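Local coordinates for protein-tyrosine-phosphatase (Shewanella sp., PDB 2Z72), which is a cold-active, dizinc phosphatase of the calcineurin-like phosphoesterase family that probably removes phosphate from phosphotyrosine in proteins, at residues A[225-228]-A[229-233]; A[180-183]-A[184-187]; A[132-135]-A[136-140]; A[119-122]-A[123-126]; A[255-258]-A[259-262]. All blocks are in the same frame, centred on the assembly; numbering follows the deposited sequence.

Interaction 1: residues A[225-228]-A[229-233]; sequences NALY and RANVD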
# COMPACT_ATOMS: atom_id res chain seq x y z
N ASN A 225 6.96 -13.28 -3.31
CA ASN A 225 5.74 -12.60 -3.74
C ASN A 225 4.66 -13.62 -4.10
O ASN A 225 3.47 -13.38 -3.81
CB ASN A 225 6.01 -11.65 -4.90
CG ASN A 225 6.70 -10.41 -4.47
OD1 ASN A 225 6.38 -9.83 -3.39
ND2 ASN A 225 7.68 -9.92 -5.21
N ALA A 226 5.02 -14.73 -4.72
CA ALA A 226 4.06 -15.75 -5.03
C ALA A 226 3.53 -16.44 -3.78
O ALA A 226 2.32 -16.73 -3.67
CB ALA A 226 4.71 -16.79 -5.98
N LEU A 227 4.41 -16.73 -2.82
CA LEU A 227 3.91 -17.34 -1.56
C LEU A 227 3.00 -16.40 -0.80
O LEU A 227 2.01 -16.88 -0.19
CB LEU A 227 5.12 -17.73 -0.71
CG LEU A 227 5.86 -18.98 -1.14
CD1 LEU A 227 7.13 -19.14 -0.32
CD2 LEU A 227 4.97 -20.21 -0.94
N TYR A 228 3.30 -15.11 -0.83
CA TYR A 228 2.42 -14.15 -0.15
C TYR A 228 1.03 -14.16 -0.81
O TYR A 228 0.02 -14.17 -0.09
CB TYR A 228 3.02 -12.78 -0.23
CG TYR A 228 4.10 -12.46 0.77
CD1 TYR A 228 5.36 -11.99 0.43
CD2 TYR A 228 3.83 -12.56 2.14
CE1 TYR A 228 6.31 -11.70 1.33
CE2 TYR A 228 4.78 -12.22 3.09
CZ TYR A 228 6.02 -11.78 2.68
OH TYR A 228 7.00 -11.40 3.59
N ARG A 229 0.95 -14.17 -2.13
CA ARG A 229 -0.34 -14.19 -2.76
C ARG A 229 -1.09 -15.48 -2.45
O ARG A 229 -2.31 -15.48 -2.27
CB ARG A 229 -0.20 -14.01 -4.28
CG ARG A 229 0.04 -12.57 -4.71
CD ARG A 229 0.03 -12.38 -6.20
NE ARG A 229 1.28 -12.86 -6.84
CZ ARG A 229 2.36 -12.13 -6.95
NH1 ARG A 229 2.42 -10.91 -6.54
NH2 ARG A 229 3.44 -12.65 -7.55
N ALA A 230 -0.39 -16.61 -2.45
CA ALA A 230 -1.02 -17.90 -2.28
C ALA A 230 -1.45 -18.19 -0.87
O ALA A 230 -2.29 -19.09 -0.67
CB ALA A 230 -0.07 -19.02 -2.78
N ASN A 231 -0.92 -17.48 0.09
CA ASN A 231 -1.12 -17.86 1.49
C ASN A 231 -1.66 -16.76 2.33
O ASN A 231 -1.82 -16.98 3.54
CB ASN A 231 0.19 -18.39 2.12
CG ASN A 231 0.59 -19.68 1.41
OD1 ASN A 231 1.47 -19.70 0.49
ND2 ASN A 231 -0.09 -20.74 1.79
N VAL A 232 -2.02 -15.60 1.78
CA VAL A 232 -2.62 -14.57 2.65
C VAL A 232 -3.94 -15.05 3.26
O VAL A 232 -4.29 -14.57 4.34
CB VAL A 232 -2.69 -13.25 1.86
CG1 VAL A 232 -3.71 -13.31 0.72
CG2 VAL A 232 -3.00 -12.06 2.74
N ASP A 233 -4.56 -16.06 2.66
CA ASP A 233 -5.79 -16.69 3.13
C ASP A 233 -5.56 -17.99 3.87
O ASP A 233 -6.50 -18.76 4.17
CB ASP A 233 -6.72 -16.98 1.93
CG ASP A 233 -7.21 -15.75 1.23
OD1 ASP A 233 -7.97 -15.00 1.88
OD2 ASP A 233 -6.89 -15.50 0.06

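Interaction 2: residues A[180-183]-A[184-187]; sequences LYSA and DTEI. Unlike the reference sequence in segment 180-183: S182 (reference Gly).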
# COMPACT_ATOMS: atom_id res chain seq x y z
N LEU A 180 -15.34 -8.63 4.27
CA LEU A 180 -15.62 -7.49 3.43
C LEU A 180 -14.53 -7.24 2.42
O LEU A 180 -14.71 -6.42 1.53
CB LEU A 180 -15.87 -6.25 4.30
CG LEU A 180 -17.07 -6.30 5.24
CD1 LEU A 180 -17.16 -5.03 6.08
CD2 LEU A 180 -18.36 -6.46 4.43
N TYR A 181 -13.44 -7.97 2.54
CA TYR A 181 -12.26 -7.85 1.64
C TYR A 181 -11.77 -9.21 1.19
O TYR A 181 -10.59 -9.39 0.87
CB TYR A 181 -11.11 -7.07 2.35
CG TYR A 181 -11.59 -5.67 2.72
CD1 TYR A 181 -11.67 -4.69 1.73
CD2 TYR A 181 -12.03 -5.33 3.97
CE1 TYR A 181 -12.15 -3.41 2.02
CE2 TYR A 181 -12.50 -4.10 4.28
CZ TYR A 181 -12.55 -3.12 3.31
OH TYR A 181 -13.01 -1.87 3.63
N SER A 182 -12.67 -10.19 1.16
CA SER A 182 -12.33 -11.56 0.76
C SER A 182 -12.16 -11.67 -0.74
O SER A 182 -12.34 -10.72 -1.52
CB SER A 182 -13.43 -12.48 1.31
OG SER A 182 -14.63 -12.17 0.62
N ALA A 183 -11.83 -12.90 -1.18
CA ALA A 183 -11.61 -13.13 -2.60
C ALA A 183 -12.82 -12.99 -3.48
O ALA A 183 -12.72 -12.97 -4.72
CB ALA A 183 -11.02 -14.52 -2.78
N ASP A 184 -14.02 -12.89 -2.91
CA ASP A 184 -15.24 -12.67 -3.63
C ASP A 184 -15.48 -11.18 -3.91
O ASP A 184 -16.42 -10.84 -4.63
CB ASP A 184 -16.48 -13.18 -2.85
CG ASP A 184 -16.58 -12.60 -1.47
OD1 ASP A 184 -17.65 -12.11 -1.07
OD2 ASP A 184 -15.59 -12.63 -0.70
N THR A 185 -14.65 -10.33 -3.32
CA THR A 185 -14.83 -8.92 -3.42
C THR A 185 -13.87 -8.30 -4.43
O THR A 185 -12.73 -8.79 -4.62
CB THR A 185 -14.66 -8.18 -2.06
OG1 THR A 185 -13.30 -8.15 -1.68
CG2 THR A 185 -15.55 -8.84 -0.98
N GLU A 186 -14.28 -7.22 -5.07
CA GLU A 186 -13.44 -6.50 -6.01
C GLU A 186 -12.13 -6.06 -5.38
O GLU A 186 -11.03 -6.31 -5.93
CB GLU A 186 -14.18 -5.29 -6.57
CG GLU A 186 -13.44 -4.52 -7.65
CD GLU A 186 -13.26 -5.27 -8.95
OE1 GLU A 186 -12.40 -4.87 -9.76
OE2 GLU A 186 -13.92 -6.30 -9.15
N ILE A 187 -12.20 -5.39 -4.24
CA ILE A 187 -10.99 -4.92 -3.55
C ILE A 187 -10.14 -6.11 -3.13
O ILE A 187 -8.91 -6.05 -3.27
CB ILE A 187 -11.34 -3.98 -2.40
CG1 ILE A 187 -11.98 -2.68 -2.87
CG2 ILE A 187 -10.10 -3.73 -1.54
CD1 ILE A 187 -11.12 -1.80 -3.74

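Interaction 3: residues A[132-135]-A[136-140]; sequences LDQQ and ARDAG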
# COMPACT_ATOMS: atom_id res chain seq x y z
N LEU A 132 -6.32 5.32 -9.13
CA LEU A 132 -4.99 5.83 -9.51
C LEU A 132 -4.22 4.76 -10.23
O LEU A 132 -3.45 5.06 -11.17
CB LEU A 132 -4.33 6.29 -8.20
CG LEU A 132 -3.22 7.28 -8.47
CD1 LEU A 132 -3.82 8.67 -8.80
CD2 LEU A 132 -2.30 7.39 -7.28
N ASP A 133 -4.34 3.50 -9.81
CA ASP A 133 -3.68 2.37 -10.47
C ASP A 133 -4.05 2.36 -11.93
O ASP A 133 -3.20 2.30 -12.84
CB ASP A 133 -4.09 1.13 -9.67
CG ASP A 133 -3.40 -0.20 -9.94
OD1 ASP A 133 -2.56 -0.29 -10.87
OD2 ASP A 133 -3.75 -1.16 -9.21
N GLN A 134 -5.35 2.42 -12.26
CA GLN A 134 -5.81 2.43 -13.62
C GLN A 134 -5.33 3.67 -14.36
O GLN A 134 -4.86 3.56 -15.51
CB GLN A 134 -7.33 2.30 -13.69
CG GLN A 134 -7.81 2.27 -15.14
CD GLN A 134 -7.36 1.03 -15.92
OE1 GLN A 134 -7.84 -0.05 -15.71
NE2 GLN A 134 -6.42 1.13 -16.83
N GLN A 135 -5.44 4.85 -13.75
CA GLN A 135 -5.03 6.05 -14.42
C GLN A 135 -3.52 6.08 -14.74
O GLN A 135 -3.14 6.55 -15.81
CB GLN A 135 -5.39 7.28 -13.57
CG GLN A 135 -6.90 7.50 -13.45
CD GLN A 135 -7.22 8.64 -12.52
OE1 GLN A 135 -6.39 9.05 -11.70
NE2 GLN A 135 -8.43 9.20 -12.65
N ALA A 136 -2.72 5.57 -13.80
CA ALA A 136 -1.28 5.53 -14.02
C ALA A 136 -0.99 4.62 -15.23
O ALA A 136 -0.23 5.00 -16.11
CB ALA A 136 -0.56 5.07 -12.79
N ARG A 137 -1.62 3.46 -15.26
CA ARG A 137 -1.43 2.57 -16.40
C ARG A 137 -1.81 3.23 -17.69
O ARG A 137 -1.10 3.12 -18.69
CB ARG A 137 -2.21 1.25 -16.15
CG ARG A 137 -1.97 0.20 -17.19
CD ARG A 137 -2.52 -1.15 -16.81
NE ARG A 137 -2.49 -2.10 -17.92
CZ ARG A 137 -2.59 -3.40 -17.76
NH1 ARG A 137 -2.67 -3.96 -16.56
NH2 ARG A 137 -2.59 -4.22 -18.81
N ASP A 138 -2.94 3.92 -17.72
CA ASP A 138 -3.38 4.60 -18.95
C ASP A 138 -2.38 5.64 -19.39
O ASP A 138 -2.31 5.92 -20.60
CB ASP A 138 -4.73 5.28 -18.73
CG ASP A 138 -5.85 4.22 -18.64
OD1 ASP A 138 -6.94 4.66 -18.13
OD2 ASP A 138 -5.73 3.06 -18.99
N ALA A 139 -1.65 6.28 -18.49
CA ALA A 139 -0.62 7.27 -18.79
C ALA A 139 0.72 6.62 -19.11
O ALA A 139 1.67 7.38 -19.40
CB ALA A 139 -0.51 8.18 -17.59
N GLY A 140 0.85 5.30 -19.05
CA GLY A 140 2.18 4.75 -19.25
C GLY A 140 3.08 4.66 -18.04
O GLY A 140 4.24 4.32 -18.17

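Interaction 4: residues A[119-122]-A[123-126]; sequences GHQV and NEVL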
# COMPACT_ATOMS: atom_id res chain seq x y z
N GLY A 119 -7.33 4.47 10.88
CA GLY A 119 -8.09 5.62 10.41
C GLY A 119 -9.49 5.29 9.95
O GLY A 119 -9.92 4.15 9.88
N HIS A 120 -10.21 6.36 9.67
CA HIS A 120 -11.63 6.40 9.42
C HIS A 120 -12.05 6.53 7.98
O HIS A 120 -13.25 6.59 7.72
CB HIS A 120 -12.27 7.55 10.24
CG HIS A 120 -11.82 8.90 9.83
ND1 HIS A 120 -10.53 9.40 9.90
CD2 HIS A 120 -12.54 9.86 9.23
CE1 HIS A 120 -10.46 10.64 9.40
NE2 HIS A 120 -11.68 10.92 8.99
N GLN A 121 -11.10 6.57 7.06
CA GLN A 121 -11.37 6.75 5.64
C GLN A 121 -10.71 5.67 4.82
O GLN A 121 -10.18 5.89 3.72
CB GLN A 121 -10.89 8.12 5.12
CG GLN A 121 -11.39 9.34 5.91
CD GLN A 121 -10.85 10.64 5.33
OE1 GLN A 121 -9.68 10.94 5.49
NE2 GLN A 121 -11.72 11.33 4.61
N VAL A 122 -10.81 4.42 5.31
CA VAL A 122 -10.14 3.29 4.62
C VAL A 122 -10.66 3.10 3.24
O VAL A 122 -9.89 2.92 2.28
CB VAL A 122 -10.20 2.04 5.48
CG1 VAL A 122 -9.67 0.83 4.72
CG2 VAL A 122 -9.45 2.20 6.79
N ASN A 123 -11.98 3.02 3.02
CA ASN A 123 -12.49 2.78 1.70
C ASN A 123 -12.23 3.92 0.75
O ASN A 123 -12.06 3.68 -0.47
CB ASN A 123 -13.96 2.38 1.73
CG ASN A 123 -14.12 0.99 2.31
OD1 ASN A 123 -13.48 0.05 1.85
ND2 ASN A 123 -14.98 0.84 3.33
N GLU A 124 -12.21 5.15 1.21
CA GLU A 124 -11.84 6.29 0.40
C GLU A 124 -10.42 6.08 -0.13
O GLU A 124 -10.16 6.32 -1.30
CB GLU A 124 -11.94 7.59 1.18
CG GLU A 124 -13.38 7.99 1.55
CD GLU A 124 -14.06 7.21 2.62
OE1 GLU A 124 -13.46 6.44 3.39
OE2 GLU A 124 -15.33 7.38 2.69
N VAL A 125 -9.49 5.69 0.73
CA VAL A 125 -8.14 5.43 0.28
C VAL A 125 -8.10 4.30 -0.70
O VAL A 125 -7.43 4.39 -1.77
CB VAL A 125 -7.17 5.17 1.45
CG1 VAL A 125 -5.78 4.91 0.89
CG2 VAL A 125 -7.13 6.35 2.40
N LEU A 126 -8.78 3.19 -0.41
CA LEU A 126 -8.72 2.04 -1.30
C LEU A 126 -9.23 2.36 -2.68
O LEU A 126 -8.58 2.06 -3.70
CB LEU A 126 -9.51 0.87 -0.66
CG LEU A 126 -8.87 0.20 0.56
CD1 LEU A 126 -9.88 -0.68 1.24
CD2 LEU A 126 -7.66 -0.66 0.18

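Interaction 5: residues A[255-258]-A[259-262]; sequences TWYR and GYFS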
# COMPACT_ATOMS: atom_id res chain seq x y z
N THR A 255 7.32 -7.83 6.06
CA THR A 255 6.27 -6.89 6.38
C THR A 255 6.19 -6.49 7.85
O THR A 255 5.45 -5.56 8.16
CB THR A 255 4.90 -7.42 5.94
OG1 THR A 255 4.68 -8.66 6.59
CG2 THR A 255 4.84 -7.58 4.43
N TRP A 256 7.03 -7.06 8.70
CA TRP A 256 7.07 -6.67 10.12
C TRP A 256 8.42 -6.22 10.60
O TRP A 256 8.52 -5.58 11.64
CB TRP A 256 6.60 -7.82 11.00
CG TRP A 256 5.15 -8.11 10.99
CD1 TRP A 256 4.46 -8.92 10.13
CD2 TRP A 256 4.19 -7.60 11.89
NE1 TRP A 256 3.14 -8.96 10.44
CE2 TRP A 256 2.93 -8.15 11.53
CE3 TRP A 256 4.21 -6.76 12.99
CZ2 TRP A 256 1.75 -7.87 12.22
CZ3 TRP A 256 3.06 -6.48 13.67
CH2 TRP A 256 1.82 -7.02 13.28
N TYR A 257 9.51 -6.58 9.91
CA TYR A 257 10.84 -6.35 10.44
C TYR A 257 11.12 -4.89 10.67
O TYR A 257 10.90 -4.08 9.79
CB TYR A 257 11.84 -6.87 9.42
CG TYR A 257 13.30 -6.80 9.84
CD1 TYR A 257 13.76 -7.43 11.01
CD2 TYR A 257 14.22 -6.13 9.03
CE1 TYR A 257 15.11 -7.37 11.34
CE2 TYR A 257 15.55 -6.09 9.40
CZ TYR A 257 15.99 -6.69 10.55
OH TYR A 257 17.33 -6.63 10.86
N ARG A 258 11.62 -4.59 11.87
CA ARG A 258 11.96 -3.25 12.24
C ARG A 258 13.44 -3.04 12.55
O ARG A 258 13.84 -2.04 13.13
CB ARG A 258 11.17 -2.71 13.47
CG ARG A 258 9.71 -2.64 13.13
CD ARG A 258 9.03 -1.81 14.20
NE ARG A 258 7.63 -1.98 14.22
CZ ARG A 258 6.61 -1.35 13.78
NH1 ARG A 258 5.28 -1.58 13.88
NH2 ARG A 258 6.88 -0.25 13.07
N GLY A 259 14.26 -4.00 12.14
CA GLY A 259 15.67 -4.00 12.48
C GLY A 259 16.38 -2.76 11.98
O GLY A 259 17.37 -2.32 12.59
N TYR A 260 15.99 -2.18 10.83
CA TYR A 260 16.72 -1.00 10.31
C TYR A 260 16.62 0.19 11.27
O TYR A 260 17.44 1.10 11.20
CB TYR A 260 16.24 -0.57 8.93
CG TYR A 260 16.35 -1.63 7.87
CD1 TYR A 260 17.24 -2.71 7.99
CD2 TYR A 260 15.60 -1.57 6.73
CE1 TYR A 260 17.33 -3.67 6.99
CE2 TYR A 260 15.70 -2.53 5.73
CZ TYR A 260 16.55 -3.58 5.86
OH TYR A 260 16.60 -4.52 4.86
N PHE A 261 15.64 0.16 12.17
CA PHE A 261 15.38 1.21 13.14
C PHE A 261 15.87 0.92 14.52
O PHE A 261 15.66 1.70 15.46
CB PHE A 261 13.86 1.52 13.14
CG PHE A 261 13.39 1.97 11.78
CD1 PHE A 261 12.86 1.04 10.89
CD2 PHE A 261 13.51 3.28 11.40
CE1 PHE A 261 12.50 1.47 9.64
CE2 PHE A 261 13.11 3.68 10.18
CZ PHE A 261 12.60 2.78 9.27
N SER A 262 16.53 -0.20 14.69
CA SER A 262 17.15 -0.63 15.91
C SER A 262 18.46 0.12 16.12
O SER A 262 19.25 0.30 15.21
CB SER A 262 17.38 -2.15 15.93
OG SER A 262 18.11 -2.54 17.08
O HOH W 1 13.40 -2.52 9.28

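Interaction 1: residues A[225-228]-A[229-233]
R229 folds its guanidinium back over the carbonyl of N225, one turn earlier in helix 221-231. N225 O sits above the centre of the flat group, 3.6 Å from R229 CZ. The bend in the arginine chain at chi3 (-76°) returns its end toward the start of the helix and brings NH2 to within 3.8 Å of N225 CB. The same carbonyl oxygen also takes the main-chain bond from R229 N at 3.1 Å. One residue on, A226 O accepts from A230 N at 3.0 Å and has A230 CB leaning on it. Y228 O then receives two weak bonds, from N231 N at 3.4 Å and from V232 N at 3.1 Å, the latter well bent (124°).

The polar ends of N225, Y228 and R229 find partners outside the helix. N225 OD1 accepts from T196 N, while its ND2 reaches I197 O and D65 OD1; Y228 OH is bonded to L248 O and R229 NH1 to N195 OD1. A leucine in place of R229 would probably leave N195 OD1 without this donor and the N225 carbonyl without its charged cover. A positive group lying over an oxygen already held by a backbone N-H is likely to be electrostatically favourable, and it lets one arginine serve both its own helix and the loop holding N195.

Interaction 2: residues A[180-183]-A[184-187]
T185, the last residue of a turn, leans back against the carbonyls of S182 and L180. Its CB stands 3.5 Å from S182 O, and there the side chain forks. The hydroxyl branch, OG1, lies between the backbone N and the carbonyl carbon (chi1 73°) and donates to S182 O at 2.7 Å, in the carbonyl plane and on a lone pair. OG1 is bonded in addition to G188 N, in the first turn of the helix that follows. The methyl branch, CG2, goes the other way and rests 3.6 Å from L180 O. T185 N gives S182 O a second bond of 3.0 Å, from above the carbonyl plane, so this one oxygen is gripped by both the main chain and the side chain of the same residue. The bonds use the main chain of S182, a position where the reference sequence has glycine.

Farther along, Y181 and I187 run side by side, with I187 CG2 at the edge of the tyrosine ring, 3.8 Å from Y181 CD1. A183 O adds a bond to Q189 NE2. Together these features make a type I beta turn, S182 to T185, running straight into a helix N-cap: T185 caps helix 186-192.

Interaction 3: residues A[132-135]-A[136-140]
Q134 reaches forward to D138, one turn on, near the C-terminal end of helix 122-138, which belongs to a beta-alpha-beta unit and ends in a Schellman motif at G140. The glutamine chain bends at chi2 (66°), which swings its amide along the helix until NE2 is 3.0 Å from D138 OD2. The bond is weak, its N-H pointing well off the acceptor (129°), although the amide and carboxylate planes are only 26° apart. NE2 has a stronger partner in E58 OE2, so it has two carboxylate partners; E58 OE2 is also in a salt bridge with R137 NE. A leucine at Q134 would probably leave D138 OD2 without this donor and E58 with R137 but no amide. In the backbone, D138 N bonds Q134 O at 2.9 Å.

Q135 behaves differently. Its chain runs out extended beyond CG and leaves the helix altogether, OE1 accepting from W102 N and NE2 giving to N101 OD1, so both ends of the amide are satisfied by one loop. Its carbonyl stays in the helix and takes A139 N at 3.1 Å.

A136 lies on the inward side. Its N binds L132 O at 2.8 Å and its CB lies 3.3 Å from that same oxygen, while the methyl also touches W102 and V143, the latter on strand 142-145. At the end of the helix the chain turns with positive phi at G140, whose N bonds back to R137 O at 2.9 Å.

Interaction 4: residues A[119-122]-A[123-126]
V122 CG1 lies alongside L126 CD1 at 3.8 Å, the two side chains pointing the same way from successive turns at the start of helix 122-138. CG1 stands anti to the backbone N (chi1 173°), on the side from which the leucine approaches. L126 CG also rests 3.4 Å from V122 O, the oxygen that accepts L126 N at 2.9 Å in the carbonyl plane.

One residue earlier, Q121 occupies the N-cap position. Its carbonyl takes V125 N at 3.1 Å, the donor arriving nearly along the C=O axis, and V125 CG2 sits 3.4 Å from the same oxygen. E124 curls back toward this residue: bent at chi2 (73°), it lays OE1 against Q121 CA at 3.1 Å. E124 OE1 also comes to 3.3 Å from Q121 O, but both are acceptors and make no bond. The glutamine side chain itself runs away from the turn, passing CG over one face of the H120 ring, and OE1 accepts from D84 N in helix 83-92.

N123 faces elsewhere, with OD1 bonded to Y181 OH and ND2 to D9 OD2, while L126 goes on to meet I187 and W190 of helix 186-192.

The whole is a helix N-terminus set just after the loop that bears D114, a ligand of both zinc ions, with the V122 side chain about 12 Å from a bound zinc ion. Such a metal-binding loop running on from a strand into a helix is characteristic of the calcineurin-like phosphoesterase fold.

Interaction 5: residues A[255-258]-A[259-262]
Y257 turns its edge toward the face of Y260 in a T-shaped pair, the ring centroids 5.6 Å apart and the planes at 84°. The closest carbons are Y257 CE2 and Y260 CE1, at 3.9 Å. With CG anti to its backbone N (chi1 -176°), the Y257 ring lies across the chain that follows, and G259 covers one face: G259 CA sits 3.7 Å from the ring centroid in a CH-pi contact, with G259 N over the ring centre. G259 has no side chain, and its CA lies 3.5 Å from Y257 OH.

The backbones are tied as well. A water takes Y260 N and donates to Y257 O, each at 3.0 Å, and F261 N bonds R258 O at 3.0 Å from above the carbonyl plane. That same oxygen lies in plane at the edge of the F261 ring.

R258 points its extended chain elsewhere: NH2 is held by H286 O and T287 OG1, and its side chain comes to about 5 Å from a zinc ion. R258, just ahead of the 3-10 turn 259-261, brings this loop to the dinuclear zinc site, where an arginine beside the metals is consistent with the phosphate-binding arginines of related metallophosphatases.

Along the chain the order is interaction 4, 3, 2, 1, 5, all in the calcineurin-like phosphoesterase part of the chain. Interactions 4 and 3 occupy the beginning and end of helix 122-138, their centres about 20 Å apart. Interaction 2, at the head of helix 186-192, touches interaction 4: L126 meets both Y181 and I187, joining two helix starts. Interaction 1, on helix 221-231, and interaction 5, in the loop before helix 267-277, come within about 4 Å at their nearest atoms without touching. Interactions 3 and 5, with centres about 32 Å apart, lie on opposite sides of the chain's centre. The R258 side chain of interaction 5 comes to about 5 Å from a zinc ion, whereas those of Y228 and V122 stand about 12 Å away.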